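Intracellular exo-alpha-(1->5)-L-arabinofuranosidase (PDB 2Y2W) hydrolyses terminal non-reducing alpha-L-arabinofuranosyl bonds in arabinan and arabinoxylan, contributing to the breakdown of plant cell-wall polysaccharide. Local coordinates at residues F434-L439 and I557-V562; L336-W341 and I393-H398. One frame throughout, in Å; residues are numbered along the deposited sequence.

Contact 1: F434-L439 and I557-V562; sequences FAEAAL and ISWISV
Where the mixed beta sheet, built mostly from the C-terminal part of the chain, faces helix 431-440, one helical residue, E436, meets two side chains of strand 558-564, W559 and S561. The benzo rim of the indole does the touching: W559 CH2 lies 3.7 Å from E436 CB, and the methylene comes to the ring edge, near its plane, instead of lying over a face. CB of W559 already points at the helix, and CG anti to the backbone N (chi1 165°) carries the benzo end on to E436. The next methylene, E436 CG, stays 3.9 Å from W559 CH2 and 3.8 Å from S561 OG, so the bent glutamate chain bridges the two residues. W559 and S561 are two apart on the strand, which places both on the same side of the sheet. Strand 558-564 runs antiparallel between strands 478-485 and 512-518, and its backbone bonds to both, for example S561 to Q516 and V562 to L481. The carboxylate is turned 50° from the indole plane, and OE1 of E436 stays 3.9 Å from S561 OG, too far for a hydrogen bond. E436 OE2 also lies close to the like-charged E563 OE2, a proximity that could raise the pKa of either acid.

Contact 2: L336-W341 and I393-H398; sequences LSFDEW and ITLLKH
L395 of helix 382-397 sends its two methyl groups to two different aromatic rings, F338 within barrel strand 335-341 and W341 at its end, past the corner at E340. CD1 goes to the tryptophan. It sits over one face of the indole, 4.2 Å from the centroid of the five-membered ring of W341 and 19° off the ring normal, which meets the definition of a CH-pi contact. The offset is toward the rim, and the nearest ring atom is W341 CE2, 4.0 Å from L395 CD1. CD2 of L395 meets the phenylalanine near the root of its ring, 4.0 Å from F338 CG and 4.1 Å from F338 CB, approaching obliquely. CG of L395 is anti to the carbonyl carbon (chi1 -75°), and chi2 near 166° then turns CD1 to W341 and CD2 to F338.

The packed part is therefore confined to three buried side chains, and the segments bury just 126 Å² together; even the closest CA atoms, those of F338 and L395, are 8.8 Å apart. On the looser side, K397 in the last turn and H398 just after it are partly exposed, and K397 touches D467 and V469 of strand 462-473.

The apolar contact lies on the side of strand 335-341 that faces the surrounding helices, whereas E340, probably the nucleophile, as in related family 51 enzymes, points the other way, bonded through OE1 to Y286 OH and through OE2 in a salt bridge to R109. In this (beta/alpha)8 barrel F338 lies between strands 280-287 and 402-408 and meets F313 of helix 307-327 edge-to-face, while L395 reaches in from helix 382-397, which leads into the eighth strand.

Contact 2 closes before contact 1 opens along the chain, and their centres lie 15 Å apart. Contact 2 belongs to the catalytic barrel, joining its seventh strand to helix 382-397; contact 1 joins helix 431-440 to the mixed sheet, built mostly from the C-terminal part of the chain. Packing connects them directly: F434 CE2 is 4.0 Å from W341 CZ2, with F434 on the face of its helix turned from strand 558-564. Helix 382-397 is a second link, since M392 touches F434 and A437, and V386 touches I557. Helix 431-440, and helix 382-397 of the barrel with its touches on strand 462-473 and I557, thus join the barrel to the mixed sheet.

Contact 1: F434-L439 and I557-V562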
loop_
_atom_site.group_PDB
_atom_site.type_symbol
_atom_site.label_atom_id
_atom_site.label_comp_id
_atom_site.label_asym_id
_atom_site.label_seq_id
_atom_site.Cartn_x
_atom_site.Cartn_y
_atom_site.Cartn_z
ATOM N N PHE D 434 -16.338 29.452 -25.980
ATOM C CA PHE D 434 -16.364 27.991 -25.960
ATOM C C PHE D 434 -17.448 27.446 -26.887
ATOM O O PHE D 434 -17.176 26.575 -27.717
ATOM C CB PHE D 434 -16.558 27.463 -24.533
ATOM C CG PHE D 434 -16.290 25.989 -24.391
ATOM C CD1 PHE D 434 -17.302 25.056 -24.604
ATOM C CD2 PHE D 434 -15.021 25.532 -24.050
ATOM C CE1 PHE D 434 -17.059 23.693 -24.476
ATOM C CE2 PHE D 434 -14.764 24.167 -23.920
ATOM C CZ PHE D 434 -15.786 23.246 -24.133
ATOM N N ALA D 435 -18.667 27.967 -26.744
ATOM C CA ALA D 435 -19.806 27.559 -27.570
ATOM C C ALA D 435 -19.504 27.638 -29.071
ATOM O O ALA D 435 -19.722 26.671 -29.802
ATOM C CB ALA D 435 -21.034 28.387 -27.224
ATOM N N GLU D 436 -18.988 28.783 -29.515
ATOM C CA GLU D 436 -18.637 28.987 -30.921
ATOM C C GLU D 436 -17.627 27.971 -31.441
ATOM O O GLU D 436 -17.797 27.430 -32.537
ATOM C CB GLU D 436 -18.122 30.409 -31.154
ATOM C CG GLU D 436 -19.177 31.361 -31.702
ATOM C CD GLU D 436 -19.578 31.044 -33.136
ATOM O OE1 GLU D 436 -18.708 30.617 -33.928
ATOM O OE2 GLU D 436 -20.767 31.231 -33.472
ATOM N N ALA D 437 -16.583 27.716 -30.656
ATOM C CA ALA D 437 -15.567 26.739 -31.024
ATOM C C ALA D 437 -16.144 25.325 -31.014
ATOM O O ALA D 437 -15.857 24.529 -31.905
ATOM C CB ALA D 437 -14.370 26.839 -30.097
ATOM N N ALA D 438 -16.975 25.031 -30.018
ATOM C CA ALA D 438 -17.556 23.701 -29.855
ATOM C C ALA D 438 -18.549 23.337 -30.954
ATOM O O ALA D 438 -18.639 22.175 -31.347
ATOM C CB ALA D 438 -18.211 23.569 -28.485
ATOM N N LEU D 439 -19.281 24.330 -31.452
ATOM C CA LEU D 439 -20.346 24.089 -32.429
ATOM C C LEU D 439 -19.942 24.245 -33.902
ATOM O O LEU D 439 -20.691 23.830 -34.789
ATOM C CB LEU D 439 -21.579 24.954 -32.121
ATOM C CG LEU D 439 -22.480 24.537 -30.951
ATOM C CD1 LEU D 439 -23.473 25.642 -30.618
ATOM C CD2 LEU D 439 -23.214 23.227 -31.231
ATOM N N ILE D 557 -7.838 43.963 -26.365
ATOM C CA ILE D 557 -8.491 42.878 -25.613
ATOM C C ILE D 557 -9.827 42.486 -26.256
ATOM O O ILE D 557 -10.892 42.970 -25.860
ATOM C CB ILE D 557 -8.678 43.209 -24.095
ATOM C CG1 ILE D 557 -7.384 43.764 -23.491
ATOM C CG2 ILE D 557 -9.147 41.970 -23.325
ATOM C CD1 ILE D 557 -7.568 44.509 -22.176
ATOM N N SER D 558 -9.752 41.614 -27.260
ATOM C CA SER D 558 -10.936 41.162 -27.991
ATOM C C SER D 558 -10.753 39.786 -28.630
ATOM O O SER D 558 -9.669 39.447 -29.109
ATOM C CB SER D 558 -11.346 42.187 -29.057
ATOM O OG SER D 558 -10.307 42.395 -29.999
ATOM N N TRP D 559 -11.832 39.006 -28.621
ATOM C CA TRP D 559 -11.887 37.705 -29.280
ATOM C C TRP D 559 -12.855 37.785 -30.454
ATOM O O TRP D 559 -13.939 38.364 -30.339
ATOM C CB TRP D 559 -12.323 36.623 -28.287
ATOM C CG TRP D 559 -12.746 35.321 -28.916
ATOM C CD1 TRP D 559 -11.934 34.300 -29.313
ATOM C CD2 TRP D 559 -14.086 34.901 -29.203
ATOM N NE1 TRP D 559 -12.682 33.273 -29.835
ATOM C CE2 TRP D 559 -14.007 33.616 -29.781
ATOM C CE3 TRP D 559 -15.347 35.489 -29.032
ATOM C CZ2 TRP D 559 -15.140 32.906 -30.190
ATOM C CZ3 TRP D 559 -16.474 34.780 -29.438
ATOM C CH2 TRP D 559 -16.360 33.503 -30.011
ATOM N N ILE D 560 -12.458 37.204 -31.582
ATOM C CA ILE D 560 -13.270 37.253 -32.792
ATOM C C ILE D 560 -13.619 35.853 -33.297
ATOM O O ILE D 560 -12.809 34.925 -33.204
ATOM C CB ILE D 560 -12.585 38.114 -33.905
ATOM C CG1 ILE D 560 -13.559 39.142 -34.476
ATOM C CG2 ILE D 560 -11.978 37.260 -35.016
ATOM C CD1 ILE D 560 -13.780 40.336 -33.578
ATOM N N SER D 561 -14.840 35.711 -33.807
ATOM C CA SER D 561 -15.264 34.489 -34.484
ATOM C C SER D 561 -15.965 34.836 -35.788
ATOM O O SER D 561 -16.909 35.630 -35.804
ATOM C CB SER D 561 -16.179 33.646 -33.593
ATOM O OG SER D 561 -17.427 34.279 -33.376
ATOM N N VAL D 562 -15.489 34.239 -36.878
ATOM C CA VAL D 562 -16.064 34.462 -38.203
ATOM C C VAL D 562 -16.221 33.147 -38.967
ATOM O O VAL D 562 -15.243 32.447 -39.243
ATOM C CB VAL D 562 -15.271 35.542 -39.017
ATOM C CG1 VAL D 562 -13.773 35.445 -38.761
ATOM C CG2 VAL D 562 -15.587 35.471 -40.512
#

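Contact 2: L336-W341 and I393-H398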
loop_
_atom_site.group_PDB
_atom_site.type_symbol
_atom_site.label_atom_id
_atom_site.label_comp_id
_atom_site.label_asym_id
_atom_site.label_seq_id
_atom_site.Cartn_x
_atom_site.Cartn_y
_atom_site.Cartn_z
ATOM N N LEU D 336 -2.051 13.793 -25.551
ATOM C CA LEU D 336 -2.164 14.691 -24.412
ATOM C C LEU D 336 -3.621 14.937 -24.058
ATOM O O LEU D 336 -4.475 15.060 -24.945
ATOM C CB LEU D 336 -1.463 16.021 -24.703
ATOM C CG LEU D 336 0.004 16.206 -24.295
ATOM C CD1 LEU D 336 0.924 15.124 -24.864
ATOM C CD2 LEU D 336 0.482 17.588 -24.713
ATOM N N SER D 337 -3.896 15.006 -22.758
ATOM C CA SER D 337 -5.238 15.266 -22.254
ATOM C C SER D 337 -5.237 16.458 -21.301
ATOM O O SER D 337 -4.921 16.319 -20.116
ATOM C CB SER D 337 -5.800 14.022 -21.557
ATOM O OG SER D 337 -7.133 14.232 -21.121
ATOM N N PHE D 338 -5.585 17.631 -21.826
ATOM C CA PHE D 338 -5.707 18.843 -21.017
ATOM C C PHE D 338 -6.991 18.825 -20.186
ATOM O O PHE D 338 -7.873 19.667 -20.362
ATOM C CB PHE D 338 -5.650 20.088 -21.908
ATOM C CG PHE D 338 -4.338 20.812 -21.852
ATOM C CD1 PHE D 338 -3.276 20.421 -22.658
ATOM C CD2 PHE D 338 -4.164 21.889 -20.988
ATOM C CE1 PHE D 338 -2.060 21.094 -22.604
ATOM C CE2 PHE D 338 -2.953 22.567 -20.926
ATOM C CZ PHE D 338 -1.899 22.171 -21.736
ATOM N N ASP D 339 -7.072 17.868 -19.264
ATOM C CA ASP D 339 -8.315 17.581 -18.550
ATOM C C ASP D 339 -8.664 18.558 -17.424
ATOM O O ASP D 339 -9.728 18.449 -16.812
ATOM C CB ASP D 339 -8.366 16.117 -18.076
ATOM C CG ASP D 339 -7.146 15.704 -17.265
ATOM O OD1 ASP D 339 -6.302 16.563 -16.933
ATOM O OD2 ASP D 339 -7.038 14.496 -16.958
ATOM N N GLU D 340 -7.772 19.506 -17.155
ATOM C CA GLU D 340 -8.086 20.640 -16.289
ATOM C C GLU D 340 -7.428 21.912 -16.818
ATOM O O GLU D 340 -6.224 22.112 -16.658
ATOM C CB GLU D 340 -7.676 20.368 -14.835
ATOM C CG GLU D 340 -8.696 19.552 -14.046
ATOM C CD GLU D 340 -8.394 19.478 -12.558
ATOM O OE1 GLU D 340 -7.940 20.490 -11.978
ATOM O OE2 GLU D 340 -8.626 18.404 -11.964
ATOM N N TRP D 341 -8.222 22.754 -17.472
ATOM C CA TRP D 341 -7.740 24.037 -17.977
ATOM C C TRP D 341 -8.771 25.141 -17.763
ATOM O O TRP D 341 -9.946 24.862 -17.530
ATOM C CB TRP D 341 -7.334 23.938 -19.456
ATOM C CG TRP D 341 -8.484 23.801 -20.419
ATOM C CD1 TRP D 341 -9.068 22.641 -20.840
ATOM C CD2 TRP D 341 -9.180 24.863 -21.088
ATOM N NE1 TRP D 341 -10.084 22.911 -21.722
ATOM C CE2 TRP D 341 -10.176 24.268 -21.892
ATOM C CE3 TRP D 341 -9.059 26.261 -21.083
ATOM C CZ2 TRP D 341 -11.048 25.020 -22.687
ATOM C CZ3 TRP D 341 -9.928 27.009 -21.871
ATOM C CH2 TRP D 341 -10.909 26.384 -22.664
ATOM N N ILE D 393 -7.724 28.417 -28.986
ATOM C CA ILE D 393 -6.972 28.567 -30.239
ATOM C C ILE D 393 -5.664 27.768 -30.204
ATOM O O ILE D 393 -5.344 27.055 -31.159
ATOM C CB ILE D 393 -6.705 30.067 -30.570
ATOM C CG1 ILE D 393 -7.999 30.746 -31.041
ATOM C CG2 ILE D 393 -5.588 30.224 -31.611
ATOM C CD1 ILE D 393 -7.947 32.265 -31.075
ATOM N N THR D 394 -4.926 27.875 -29.096
ATOM C CA THR D 394 -3.681 27.119 -28.915
ATOM C C THR D 394 -3.955 25.615 -28.888
ATOM O O THR D 394 -3.177 24.824 -29.434
ATOM C CB THR D 394 -2.922 27.550 -27.635
ATOM O OG1 THR D 394 -2.644 28.954 -27.697
ATOM C CG2 THR D 394 -1.599 26.798 -27.491
ATOM N N LEU D 395 -5.066 25.234 -28.260
ATOM C CA LEU D 395 -5.487 23.836 -28.208
ATOM C C LEU D 395 -5.799 23.309 -29.606
ATOM O O LEU D 395 -5.386 22.205 -29.962
ATOM C CB LEU D 395 -6.698 23.660 -27.281
ATOM C CG LEU D 395 -6.478 23.718 -25.764
ATOM C CD1 LEU D 395 -7.808 23.877 -25.046
ATOM C CD2 LEU D 395 -5.732 22.491 -25.248
ATOM N N LEU D 396 -6.514 24.113 -30.391
ATOM C CA LEU D 396 -6.838 23.771 -31.776
ATOM C C LEU D 396 -5.596 23.766 -32.670
ATOM O O LEU D 396 -5.478 22.929 -33.566
ATOM C CB LEU D 396 -7.908 24.714 -32.335
ATOM C CG LEU D 396 -9.353 24.492 -31.870
ATOM C CD1 LEU D 396 -10.213 25.715 -32.146
ATOM C CD2 LEU D 396 -9.960 23.262 -32.527
ATOM N N LYS D 397 -4.667 24.685 -32.409
ATOM C CA LYS D 397 -3.400 24.743 -33.147
ATOM C C LYS D 397 -2.483 23.560 -32.840
ATOM O O LYS D 397 -1.550 23.281 -33.594
ATOM C CB LYS D 397 -2.673 26.065 -32.888
ATOM C CG LYS D 397 -2.962 27.145 -33.927
ATOM C CD LYS D 397 -2.700 28.559 -33.401
ATOM C CE LYS D 397 -1.278 29.035 -33.675
ATOM N NZ LYS D 397 -0.270 28.377 -32.796
ATOM N N HIS D 398 -2.758 22.869 -31.736
ATOM C CA HIS D 398 -1.975 21.700 -31.340
ATOM C C HIS D 398 -2.848 20.471 -31.068
ATOM O O HIS D 398 -2.479 19.601 -30.276
ATOM C CB HIS D 398 -1.100 22.026 -30.123
ATOM C CG HIS D 398 -0.060 23.071 -30.388
ATOM N ND1 HIS D 398 1.135 22.789 -31.015
ATOM C CD2 HIS D 398 -0.039 24.397 -30.116
ATOM C CE1 HIS D 398 1.848 23.897 -31.118
ATOM N NE2 HIS D 398 1.159 24.887 -30.579
#